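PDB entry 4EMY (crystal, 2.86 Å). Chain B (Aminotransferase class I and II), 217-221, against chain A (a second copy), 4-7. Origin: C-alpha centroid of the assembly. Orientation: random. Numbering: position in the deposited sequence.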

# COMPACT_ATOMS: atom_id res chain seq x y z
N LYS B 217 -19.29 -11.67 -23.43
CA LYS B 217 -17.98 -11.05 -23.23
C LYS B 217 -18.04 -9.94 -22.19
O LYS B 217 -18.98 -9.15 -22.16
CB LYS B 217 -17.44 -10.49 -24.56
CG LYS B 217 -17.34 -11.50 -25.70
CD LYS B 217 -16.33 -12.60 -25.41
CE LYS B 217 -16.49 -13.75 -26.39
NZ LYS B 217 -15.58 -14.89 -26.07
N LYS B 218 -17.04 -9.90 -21.32
CA LYS B 218 -16.88 -8.79 -20.40
C LYS B 218 -15.54 -8.11 -20.64
O LYS B 218 -14.51 -8.78 -20.71
CB LYS B 218 -17.04 -9.25 -18.95
CG LYS B 218 -18.45 -9.72 -18.62
CD LYS B 218 -18.60 -10.06 -17.15
CE LYS B 218 -19.92 -10.78 -16.90
NZ LYS B 218 -21.10 -9.89 -17.04
N ILE B 219 -15.56 -6.80 -20.81
CA ILE B 219 -14.37 -6.04 -21.18
C ILE B 219 -14.08 -4.93 -20.18
O ILE B 219 -14.99 -4.17 -19.81
CB ILE B 219 -14.50 -5.43 -22.59
CG1 ILE B 219 -15.01 -6.48 -23.59
CG2 ILE B 219 -13.17 -4.86 -23.07
CD1 ILE B 219 -15.57 -5.90 -24.87
N THR B 220 -12.83 -4.83 -19.74
CA THR B 220 -12.43 -3.77 -18.82
C THR B 220 -11.33 -2.91 -19.42
O THR B 220 -10.26 -3.41 -19.76
CB THR B 220 -11.97 -4.32 -17.47
OG1 THR B 220 -12.85 -5.38 -17.06
CG2 THR B 220 -11.97 -3.22 -16.42
N LEU B 221 -11.61 -1.62 -19.55
CA LEU B 221 -10.64 -0.66 -20.04
C LEU B 221 -10.00 0.02 -18.84
O LEU B 221 -10.70 0.59 -17.99
CB LEU B 221 -11.31 0.36 -20.95
CG LEU B 221 -10.43 1.44 -21.58
CD1 LEU B 221 -9.63 0.90 -22.76
CD2 LEU B 221 -11.29 2.60 -22.04
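Chain A, residues 4-7: MPMT

The contact is made without a single hydrogen bond between the two stretches, although the amine of Lys B218 ends among backbone carbonyls: NZ of Lys B218 stands 3.8 Å from O of Met A4 and 3.7 Å from O of Pro A5. What holds the surfaces together here is packing, and the 252 Å² buried, both sides summed, comes mostly from Lys B218 and Met A6. Chain B contributes a strand, residues 218-221, with extended backbone angles (phi/psi -121/129 at Lys B218), entered from Lys B217, which makes no contact. The chain A segment forms no regular helix or strand. Pro A5 is extended at -85/148, Met A6 turns to -75/-33, and Thr A7 returns to -80/155. From first residue to last, both segments advance in the same general direction, but they do not pair as strands: the nearest alpha carbons, CA of Lys B218 and CA of Met A6, are 6.9 Å apart, and side chains fill the gap. The alternation of the strand decides what chain A meets. Lys B218 and Thr B220 direct their CA-to-CB bonds toward chain A, whereas Ile B219 directs its own away and offers its carbonyl instead. Lys B218 (chi1 m, chi2 and chi3 t, chi4 m) reaches along the start of the chain A segment. Its CE comes within 3.2 Å of O of Pro A5, the closest approach in the contact, and its NZ lies 3.4 Å from CB of Met A4. The pyrrolidine ring of Pro A5 is not involved; its CA-to-CB bond points away, and the contact is made by its backbone oxygen. Met A4 starts toward chain B at CB, then its side chain leads away; it is exposed and poorly ordered, so its distances deserve caution. Met A6, a selenomethionine, behaves differently. Its CA-to-CB bond runs sideways, but the bend at chi2 (-56°) and chi3 (-53°) brings the end of the side chain down onto the strand. SE of Met A6 is 3.9 Å from CB of Lys B218 and also 3.9 Å from CD of the same lysine, an ordinary nonpolar contact against its aliphatic stem. Beyond the selenium, the methyl reaches further along the strand: CE of Met A6 lies 3.5 Å from OG1 of Thr B220 and 3.9 Å from O of Ile B219. Thr A7 and Leu B221 are buried, yet neither takes part.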

# COMPACT_ATOMS: atom_id res chain seq x y z
N MSE A 4 -25.22 -11.50 -13.82
CA MSE A 4 -23.76 -11.61 -14.14
C MSE A 4 -22.93 -10.44 -13.59
O MSE A 4 -23.18 -9.28 -13.93
CB MSE A 4 -23.55 -11.76 -15.66
CG MSE A 4 -23.53 -13.21 -16.17
SE MSE A 4 -21.99 -14.26 -15.54
CE MSE A 4 -22.85 -15.24 -14.08
N PRO A 5 -21.95 -10.75 -12.73
CA PRO A 5 -21.08 -9.73 -12.16
C PRO A 5 -19.90 -9.37 -13.06
O PRO A 5 -19.39 -10.22 -13.79
CB PRO A 5 -20.59 -10.40 -10.87
CG PRO A 5 -20.61 -11.86 -11.15
CD PRO A 5 -21.64 -12.10 -12.22
N MSE A 6 -19.46 -8.11 -12.99
CA MSE A 6 -18.28 -7.66 -13.72
C MSE A 6 -17.00 -8.17 -13.06
O MSE A 6 -16.00 -8.44 -13.75
CB MSE A 6 -18.24 -6.13 -13.83
CG MSE A 6 -18.86 -5.55 -15.09
SE MSE A 6 -18.12 -6.20 -16.78
CE MSE A 6 -16.22 -5.86 -16.48
N THR A 7 -17.03 -8.28 -11.74
CA THR A 7 -15.89 -8.75 -10.96
C THR A 7 -15.81 -10.27 -11.01
O THR A 7 -16.81 -10.95 -11.22
CB THR A 7 -16.00 -8.31 -9.49
OG1 THR A 7 -17.31 -8.63 -8.99
CG2 THR A 7 -15.78 -6.82 -9.35